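Local coordinates for IPT/TIG domain-containing protein BACOVA_02650 (Bacteroides ovatus, PDB 5E7H) that binds polysaccharide at the cell surface and probably captures xyloglucan before its transport into the periplasm for degradation, at residues A[19-24]-A[54-59]; A[91-96]-A[139-144]; A[156-161]-A[213-218]. All coordinates share one frame; numbering follows the deposited sequence.

Contact 1 (A[19-24]-A[54-59])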
loop_
_atom_site.group_PDB
_atom_site.type_symbol
_atom_site.label_atom_id
_atom_site.label_comp_id
_atom_site.label_asym_id
_atom_site.label_seq_id
_atom_site.Cartn_x
_atom_site.Cartn_y
_atom_site.Cartn_z
ATOM N N VAL A 19 -0.994 -9.685 -9.001
ATOM C CA VAL A 19 -2.142 -8.784 -9.022
ATOM C C VAL A 19 -3.383 -9.639 -9.176
ATOM O O VAL A 19 -3.413 -10.515 -10.027
ATOM C CB VAL A 19 -2.062 -7.791 -10.198
ATOM C CG1 VAL A 19 -3.197 -6.757 -10.121
ATOM C CG2 VAL A 19 -0.723 -7.094 -10.203
ATOM N N THR A 20 -4.390 -9.381 -8.347
ATOM C CA THR A 20 -5.640 -10.132 -8.399
ATOM C C THR A 20 -6.783 -9.160 -8.615
ATOM O O THR A 20 -6.832 -8.114 -7.980
ATOM C CB THR A 20 -5.871 -10.940 -7.109
ATOM O OG1 THR A 20 -4.752 -11.802 -6.878
ATOM C CG2 THR A 20 -7.106 -11.794 -7.232
ATOM N N ILE A 21 -7.672 -9.503 -9.534
ATOM C CA ILE A 21 -8.838 -8.690 -9.857
ATOM C C ILE A 21 -10.075 -9.541 -9.663
ATOM O O ILE A 21 -10.185 -10.595 -10.241
ATOM C CB ILE A 21 -8.802 -8.175 -11.297
ATOM C CG1 ILE A 21 -7.528 -7.363 -11.531
ATOM C CG2 ILE A 21 -10.054 -7.341 -11.594
ATOM C CD1 ILE A 21 -7.324 -6.977 -12.981
ATOM N N THR A 22 -11.006 -9.071 -8.839
ATOM C CA THR A 22 -12.278 -9.779 -8.674
ATOM C C THR A 22 -13.377 -9.069 -9.450
ATOM O O THR A 22 -13.320 -7.859 -9.682
ATOM C CB THR A 22 -12.688 -9.874 -7.203
ATOM O OG1 THR A 22 -12.916 -8.563 -6.698
ATOM C CG2 THR A 22 -11.598 -10.520 -6.379
ATOM N N GLY A 23 -14.389 -9.823 -9.840
ATOM C CA GLY A 23 -15.463 -9.259 -10.624
ATOM C C GLY A 23 -16.378 -10.342 -11.114
ATOM O O GLY A 23 -16.571 -11.349 -10.443
ATOM N N GLN A 24 -16.923 -10.136 -12.304
ATOM C CA GLN A 24 -17.878 -11.075 -12.865
ATOM C C GLN A 24 -17.710 -11.167 -14.369
ATOM O O GLN A 24 -17.327 -10.194 -15.015
ATOM C CB GLN A 24 -19.308 -10.647 -12.518
ATOM C CG GLN A 24 -19.650 -10.772 -11.042
ATOM C CD GLN A 24 -20.999 -10.174 -10.701
ATOM O OE1 GLN A 24 -21.410 -9.166 -11.278
ATOM N NE2 GLN A 24 -21.698 -10.794 -9.757
ATOM N N ILE A 54 -9.423 -12.913 -11.858
ATOM C CA ILE A 54 -8.233 -13.169 -12.644
ATOM C C ILE A 54 -7.011 -12.703 -11.863
ATOM O O ILE A 54 -7.080 -11.807 -10.999
ATOM C CB ILE A 54 -8.265 -12.485 -14.021
ATOM C CG1 ILE A 54 -8.311 -10.971 -13.886
ATOM C CG2 ILE A 54 -9.475 -12.982 -14.835
ATOM C CD1 ILE A 54 -8.180 -10.234 -15.217
ATOM N N SER A 55 -5.885 -13.341 -12.151
ATOM C CA SER A 55 -4.630 -12.927 -11.553
ATOM C C SER A 55 -3.470 -13.101 -12.509
ATOM O O SER A 55 -3.535 -13.882 -13.449
ATOM C CB SER A 55 -4.351 -13.699 -10.263
ATOM O OG SER A 55 -4.222 -15.090 -10.529
ATOM N N PHE A 56 -2.408 -12.350 -12.243
ATOM C CA PHE A 56 -1.211 -12.368 -13.070
ATOM C C PHE A 56 -0.110 -11.674 -12.308
ATOM O O PHE A 56 -0.377 -10.861 -11.418
ATOM C CB PHE A 56 -1.439 -11.660 -14.401
ATOM C CG PHE A 56 -1.937 -10.256 -14.239
ATOM C CD1 PHE A 56 -1.054 -9.202 -14.091
ATOM C CD2 PHE A 56 -3.303 -10.001 -14.237
ATOM C CE1 PHE A 56 -1.530 -7.906 -13.922
ATOM C CE2 PHE A 56 -3.777 -8.711 -14.067
ATOM C CZ PHE A 56 -2.894 -7.675 -13.917
ATOM N N VAL A 57 1.126 -11.978 -12.678
ATOM C CA VAL A 57 2.275 -11.300 -12.129
ATOM C C VAL A 57 2.529 -9.998 -12.894
ATOM O O VAL A 57 2.510 -10.019 -14.132
ATOM C CB VAL A 57 3.492 -12.214 -12.216
ATOM C CG1 VAL A 57 4.733 -11.493 -11.745
ATOM C CG2 VAL A 57 3.262 -13.478 -11.383
ATOM N N LEU A 58 2.752 -8.891 -12.179
ATOM C CA LEU A 58 3.043 -7.605 -12.815
ATOM C C LEU A 58 4.481 -7.663 -13.388
ATOM O O LEU A 58 5.433 -7.762 -12.617
ATOM C CB LEU A 58 2.883 -6.448 -11.824
ATOM C CG LEU A 58 3.055 -5.056 -12.438
ATOM C CD1 LEU A 58 1.912 -4.725 -13.369
ATOM C CD2 LEU A 58 3.173 -4.016 -11.349
ATOM N N PRO A 59 4.644 -7.603 -14.719
ATOM C CA PRO A 59 5.983 -7.839 -15.274
ATOM C C PRO A 59 6.923 -6.629 -15.261
ATOM O O PRO A 59 8.145 -6.800 -15.359
ATOM C CB PRO A 59 5.690 -8.267 -16.703
ATOM C CG PRO A 59 4.415 -7.613 -17.052
ATOM C CD PRO A 59 3.617 -7.551 -15.777
#
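Val19 lies against the ring of Phe56, across a pair of antiparallel strands whose axes come within 4.7 Å of each other. Its CB sits over one face of the ring, 3.7 Å above the plane and displaced toward the rim, a CH-pi contact. Further out, the two methyls divide the neighbouring atoms: CG1 of Val19, anti to the backbone N, comes to 3.9 Å from Phe56 CZ, while CG2 lies near Phe56 CE1 and also reaches Leu58 CB at 4.0 Å. The two side chains run side by side and point the same way, as expected of residues directly opposite each other on antiparallel strands. Phe56 CG lies between its backbone N and carbonyl carbon (chi1 55°), and the ring beyond it, with Val19 CB over one face, has Ile21 CD1 near its plane at the CE2 edge. Ile21 in turn lies alongside Ile54, CB of Ile21 standing 3.8 Å from CG1 of Ile54, so the four side chains form a continuous apolar surface.

The register is fixed by four backbone hydrogen bonds. Val19 and Phe56 exchange two, Val19 N to Phe56 O being 2.8 Å long; Ile21 and Ile54 exchange the other two. Between them Thr20 and Ser55 form the non-hydrogen-bonded pair, their CA atoms 4.3 Å apart, and direct their side chains to the other face of the sheet. Ser55 CB also comes to 3.3 Å from Val19 O.

The apolar face packs on the second sheet of the domain: Val32 and Ile34 of strand 31-34 and Ile40 of strand 38-40 meet Phe56, and Phe38 meets Leu58. Two antiparallel sheets closing on a shared apolar core are characteristic of the immunoglobulin-like beta-sandwich of IPT/TIG domains.

Contact 2 (A[91-96]-A[139-144]); sequences LNYDGI and SYSNAQ. With NA (sodium ion), chain I; FMT (formic acid), chain F.
The phenol OH of Tyr93 donates a hydrogen bond to Ser141 OG, 3.0 Å away, and the serine oxygen meets the ring at its edge, near the ring plane. Ser139 OG lies obliquely to the same ring, with its hydroxyl hydrogen-bonded to His99. Apolar atoms flank this polar link. Leu91 CG, anti to the backbone N (chi1 179°), carries two methyls that divide between Ser141 and the Tyr93 ring: CD2 rests 3.8 Å from Ser141 CB, while CD1 sits 3.8 Å above one face of the Tyr93 ring, offset toward its rim.

At the other end, Ile96 and Gln144 cross at about a right angle, with Ile96 CG2 3.9 Å from Gln144 CB. A water extends this end of the contact by donating to Gly95 O and accepting from Gln144 NE2, the latter at 2.8 Å.

The loop 91-96 is held in shape by Asn92. Its OD1 accepts from Asp94 N at 2.8 Å, which defines an Asx turn, and also from Ile96 N at 3.0 Å; the two donors arrive from opposite faces of the carboxamide plane, consistent with a fixed rotation of that group. The amide ND2 donates to a bound formic acid, probably a crystallisation component.

The side chain shapes the turn, while the backbone carbonyl O of Asn92 binds sodium at 2.8 Å. Asn119 O, Thr121 O and Asp253 also bind the ion, together with a water, and Asp94 OD2 accepts from Thr121 N. The contact thus ties strand 133-142 to a loop of the xyloglucan-binding domain whose Asx turn supplies one backbone ligand of a sodium site.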
loop_
_atom_site.group_PDB
_atom_site.type_symbol
_atom_site.label_atom_id
_atom_site.label_comp_id
_atom_site.label_asym_id
_atom_site.label_seq_id
_atom_site.Cartn_x
_atom_site.Cartn_y
_atom_site.Cartn_z
ATOM N N LEU A 91 5.832 9.082 0.184
ATOM C CA LEU A 91 7.066 8.569 0.782
ATOM C C LEU A 91 7.413 7.222 0.155
ATOM O O LEU A 91 6.657 6.268 0.321
ATOM C CB LEU A 91 6.936 8.438 2.307
ATOM C CG LEU A 91 8.158 7.889 3.042
ATOM C CD1 LEU A 91 9.353 8.772 2.914
ATOM C CD2 LEU A 91 7.795 7.717 4.499
ATOM N N ASN A 92 8.547 7.150 -0.542
ATOM C CA ASN A 92 9.016 5.853 -1.068
ATOM C C ASN A 92 10.491 5.555 -0.796
ATOM O O ASN A 92 10.961 4.495 -1.201
ATOM C CB ASN A 92 8.731 5.745 -2.579
ATOM C CG ASN A 92 9.514 6.727 -3.412
ATOM O OD1 ASN A 92 10.475 7.344 -2.969
ATOM N ND2 ASN A 92 9.129 6.836 -4.682
ATOM N N TYR A 93 11.176 6.460 -0.108
ATOM C CA TYR A 93 12.589 6.287 0.278
ATOM C C TYR A 93 13.512 6.182 -0.941
ATOM O O TYR A 93 14.679 5.744 -0.826
ATOM C CB TYR A 93 12.731 5.068 1.189
ATOM C CG TYR A 93 11.977 5.229 2.499
ATOM C CD1 TYR A 93 12.415 6.140 3.458
ATOM C CD2 TYR A 93 10.871 4.465 2.777
ATOM C CE1 TYR A 93 11.748 6.299 4.666
ATOM C CE2 TYR A 93 10.165 4.630 3.985
ATOM C CZ TYR A 93 10.630 5.535 4.927
ATOM O OH TYR A 93 9.970 5.676 6.139
ATOM N N ASP A 94 13.016 6.617 -2.094
ATOM C CA ASP A 94 13.809 6.672 -3.333
ATOM C C ASP A 94 13.589 7.957 -4.091
ATOM O O ASP A 94 13.357 7.955 -5.297
ATOM C CB ASP A 94 13.458 5.542 -4.254
ATOM C CG ASP A 94 14.129 4.248 -3.860
ATOM O OD1 ASP A 94 15.306 4.264 -3.425
ATOM O OD2 ASP A 94 13.440 3.272 -4.003
ATOM N N GLY A 95 13.692 9.060 -3.400
ATOM C CA GLY A 95 13.464 10.324 -4.075
ATOM C C GLY A 95 12.120 10.976 -3.825
ATOM O O GLY A 95 11.998 12.156 -4.129
ATOM N N ILE A 96 11.131 10.256 -3.295
ATOM C CA ILE A 96 9.961 10.947 -2.741
ATOM C C ILE A 96 9.984 10.797 -1.220
ATOM O O ILE A 96 9.839 9.704 -0.681
ATOM C CB ILE A 96 8.629 10.420 -3.290
ATOM C CG1 ILE A 96 8.605 10.536 -4.815
ATOM C CG2 ILE A 96 7.453 11.187 -2.673
ATOM C CD1 ILE A 96 7.392 9.915 -5.455
ATOM N N SER A 139 10.767 4.820 12.222
ATOM C CA SER A 139 11.308 5.785 11.275
ATOM C C SER A 139 10.534 7.085 11.372
ATOM O O SER A 139 9.319 7.094 11.169
ATOM C CB SER A 139 11.245 5.247 9.860
ATOM O OG SER A 139 11.573 6.257 8.918
ATOM N N TYR A 140 11.251 8.154 11.703
ATOM C CA TYR A 140 10.753 9.522 11.601
ATOM C C TYR A 140 11.184 10.009 10.232
ATOM O O TYR A 140 12.381 10.136 9.970
ATOM C CB TYR A 140 11.323 10.392 12.722
ATOM C CG TYR A 140 10.777 11.811 12.787
ATOM C CD1 TYR A 140 11.050 12.726 11.783
ATOM C CD2 TYR A 140 10.045 12.230 13.885
ATOM C CE1 TYR A 140 10.565 14.031 11.856
ATOM C CE2 TYR A 140 9.566 13.534 13.966
ATOM C CZ TYR A 140 9.838 14.411 12.950
ATOM O OH TYR A 140 9.358 15.711 13.016
ATOM N N SER A 141 10.213 10.267 9.360
ATOM C CA SER A 141 10.497 10.650 7.981
ATOM C C SER A 141 9.877 11.989 7.621
ATOM O O SER A 141 9.058 12.525 8.362
ATOM C CB SER A 141 9.978 9.570 7.009
ATOM O OG SER A 141 10.708 8.365 7.129
ATOM N N ASN A 142 10.317 12.533 6.489
ATOM C CA ASN A 142 9.720 13.714 5.881
ATOM C C ASN A 142 8.977 13.248 4.647
ATOM O O ASN A 142 9.541 12.571 3.787
ATOM C CB ASN A 142 10.769 14.758 5.501
ATOM C CG ASN A 142 11.148 15.657 6.665
ATOM O OD1 ASN A 142 10.290 16.160 7.390
ATOM N ND2 ASN A 142 12.428 15.851 6.847
ATOM N N ALA A 143 7.690 13.552 4.609
ATOM C CA ALA A 143 6.846 13.242 3.482
ATOM C C ALA A 143 6.899 14.375 2.478
ATOM O O ALA A 143 7.199 15.525 2.816
ATOM C CB ALA A 143 5.438 13.028 3.951
ATOM N N GLN A 144 6.571 14.049 1.237
ATOM C CA GLN A 144 6.246 15.039 0.221
ATOM C C GLN A 144 4.748 14.971 0.016
ATOM O O GLN A 144 4.248 14.043 -0.619
ATOM C CB GLN A 144 7.000 14.749 -1.070
ATOM C CG GLN A 144 6.718 15.730 -2.180
ATOM C CD GLN A 144 7.425 15.354 -3.463
ATOM O OE1 GLN A 144 6.827 15.370 -4.540
ATOM N NE2 GLN A 144 8.704 15.004 -3.356
HETATM NA NA NA I . 10.520 2.277 -2.811
HETATM C C FMT F . 10.527 7.341 -7.847
HETATM O O1 FMT F . 10.807 6.123 -8.030
HETATM O O2 FMT F . 11.054 7.971 -6.891
HETATM O O HOH W 1 10.490 14.525 -5.481
HETATM O O HOH W 2 8.763 2.694 -4.711
#

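Contact 3 (A[156-161]-A[213-218]); sequences PIDDLK and SLSSVV
Leu214 N donates to Leu160 O (3.0 Å, 167° at the hydrogen) next to the Lys161-Ser213 pair, a non-hydrogen-bonded antiparallel pair at which the strands meet two short 3-10 turns, 157-159 and 214-216. The second turn is tightened by Ser213 O, which accepts from both the backbone N and the OG of Ser216, the hydroxyl at 2.7 Å.

Leu160 and Leu214 lie side by side and point the same way, Leu214 CD2 coming to 3.8 Å from Leu160 CB. Ile157 reaches across from the first turn: its CG2, anti to the backbone N, touches Ser215 N at 3.7 Å, and its CD1 lies 4.0 Å from both Leu214 CD2 and Val218 CG1. The Ile157 side chain crosses that of Val218 at about a right angle. Two waters bridge the turns. One donates to Ile157 O at 2.8 Å and accepts from Ser215 N; the other links Asp158 OD1 with Ser215 OG.

Around this apolar cluster, helix 223-227 contributes Phe226, against Ile157 and Val218, and Tyr223, against Leu160. Met181 of strand 176-181 touches Leu214 and Val218, and Ile257 of strand 246-259 packs on Leu214, while Lys260 NZ hydrogen-bonds to Asp158 O and Ser213 OG. Within the xyloglucan-binding domain, the contact so joins the start of strand 160-168 to the end of strand 207-213, beneath helix 223-227.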
loop_
_atom_site.group_PDB
_atom_site.type_symbol
_atom_site.label_atom_id
_atom_site.label_comp_id
_atom_site.label_asym_id
_atom_site.label_seq_id
_atom_site.Cartn_x
_atom_site.Cartn_y
_atom_site.Cartn_z
ATOM N N PRO A 156 -12.514 17.085 1.940
ATOM C CA PRO A 156 -12.507 16.630 3.336
ATOM C C PRO A 156 -11.544 15.493 3.621
ATOM O O PRO A 156 -11.388 14.586 2.793
ATOM C CB PRO A 156 -13.939 16.148 3.550
ATOM C CG PRO A 156 -14.735 16.890 2.558
ATOM C CD PRO A 156 -13.855 16.987 1.347
ATOM N N ILE A 157 -10.893 15.541 4.781
ATOM C CA ILE A 157 -10.031 14.456 5.207
ATOM C C ILE A 157 -10.836 13.147 5.250
ATOM O O ILE A 157 -10.291 12.081 4.936
ATOM C CB ILE A 157 -9.392 14.769 6.585
ATOM C CG1 ILE A 157 -8.465 15.993 6.469
ATOM C CG2 ILE A 157 -8.693 13.544 7.170
ATOM C CD1 ILE A 157 -7.296 15.849 5.544
ATOM N N ASP A 158 -12.114 13.250 5.624
ATOM C CA ASP A 158 -13.022 12.093 5.644
ATOM C C ASP A 158 -13.144 11.393 4.292
ATOM O O ASP A 158 -13.566 10.226 4.239
ATOM C CB ASP A 158 -14.437 12.515 6.095
ATOM C CG ASP A 158 -14.545 12.731 7.594
ATOM O OD1 ASP A 158 -13.773 12.110 8.359
ATOM O OD2 ASP A 158 -15.423 13.517 8.012
ATOM N N ASP A 159 -12.803 12.086 3.202
ATOM C CA ASP A 159 -12.915 11.513 1.852
ATOM C C ASP A 159 -11.578 10.969 1.320
ATOM O O ASP A 159 -11.491 10.609 0.141
ATOM C CB ASP A 159 -13.453 12.559 0.877
ATOM C CG ASP A 159 -14.889 12.961 1.169
ATOM O OD1 ASP A 159 -15.575 12.271 1.957
ATOM O OD2 ASP A 159 -15.322 13.975 0.590
ATOM N N LEU A 160 -10.549 10.915 2.178
ATOM C CA LEU A 160 -9.208 10.462 1.790
ATOM C C LEU A 160 -8.777 9.234 2.593
ATOM O O LEU A 160 -9.207 9.039 3.735
ATOM C CB LEU A 160 -8.185 11.598 1.994
ATOM C CG LEU A 160 -8.451 12.856 1.163
ATOM C CD1 LEU A 160 -7.485 13.960 1.570
ATOM C CD2 LEU A 160 -8.330 12.569 -0.325
ATOM N N LYS A 161 -7.884 8.444 2.018
ATOM C CA LYS A 161 -7.289 7.321 2.728
ATOM C C LYS A 161 -5.790 7.289 2.540
ATOM O O LYS A 161 -5.253 7.772 1.535
ATOM C CB LYS A 161 -7.926 5.987 2.294
ATOM C CG LYS A 161 -7.909 5.698 0.837
ATOM C CD LYS A 161 -8.786 4.470 0.524
ATOM C CE LYS A 161 -8.735 4.180 -0.942
ATOM N NZ LYS A 161 -9.552 2.969 -1.288
ATOM N N SER A 213 -8.509 4.917 6.807
ATOM C CA SER A 213 -9.045 6.262 6.626
ATOM C C SER A 213 -7.994 7.282 7.062
ATOM O O SER A 213 -7.337 7.127 8.095
ATOM C CB SER A 213 -10.324 6.467 7.435
ATOM O OG SER A 213 -11.379 5.691 6.906
ATOM N N LEU A 214 -7.828 8.344 6.280
ATOM C CA LEU A 214 -6.854 9.354 6.668
ATOM C C LEU A 214 -7.275 10.019 7.976
ATOM O O LEU A 214 -6.416 10.477 8.727
ATOM C CB LEU A 214 -6.673 10.398 5.552
ATOM C CG LEU A 214 -5.526 11.404 5.756
ATOM C CD1 LEU A 214 -4.169 10.699 5.872
ATOM C CD2 LEU A 214 -5.480 12.419 4.596
ATOM N N SER A 215 -8.572 10.043 8.282
ATOM C CA SER A 215 -9.042 10.591 9.551
ATOM C C SER A 215 -8.531 9.807 10.769
ATOM O O SER A 215 -8.615 10.310 11.899
ATOM C CB SER A 215 -10.573 10.634 9.573
ATOM O OG SER A 215 -11.134 9.331 9.490
ATOM N N SER A 216 -8.036 8.586 10.556
ATOM C CA SER A 216 -7.496 7.808 11.675
ATOM C C SER A 216 -6.086 8.256 12.051
ATOM O O SER A 216 -5.575 7.820 13.089
ATOM C CB SER A 216 -7.508 6.313 11.365
ATOM O OG SER A 216 -6.535 5.974 10.415
ATOM N N VAL A 217 -5.467 9.136 11.257
ATOM C CA VAL A 217 -4.156 9.674 11.637
ATOM C C VAL A 217 -4.129 11.213 11.518
ATOM O O VAL A 217 -3.205 11.835 12.035
ATOM C CB VAL A 217 -2.953 8.958 10.867
ATOM C CG1 VAL A 217 -3.376 7.836 9.989
ATOM C CG2 VAL A 217 -1.916 9.883 10.272
ATOM N N VAL A 218 -5.196 11.828 10.989
ATOM C CA VAL A 218 -5.266 13.275 10.786
ATOM C C VAL A 218 -6.572 13.809 11.374
ATOM O O VAL A 218 -7.639 13.285 11.056
ATOM C CB VAL A 218 -5.179 13.623 9.270
ATOM C CG1 VAL A 218 -5.525 15.106 9.024
ATOM C CG2 VAL A 218 -3.790 13.238 8.700
HETATM O O HOH W 3 -10.728 9.626 6.278
HETATM O O HOH W 4 -13.155 8.996 7.640
#

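In the fold
The three contacts follow one another along the chain without interleaving. Contact 1 belongs to the IPT/TIG domain, whereas contacts 2 and 3 both fall in the xyloglucan-binding domain. The centre of contact 1 is 29 Å from that of contact 2 and 28 Å from that of contact 3, and contacts 1 and 2 are on opposite sides of the chain's centre. Contacts 2 and 3 are closer, with centres 19 Å apart and nearest atoms about 10 Å apart; strands 133-142 and 160-168, which carry one segment of each, are consecutive. Contact 2 alone contributes a sodium ligand, whereas the side chain of Val218 in contact 3 is about 13 Å from the other sodium, the one bound by Leu227 and Asn230.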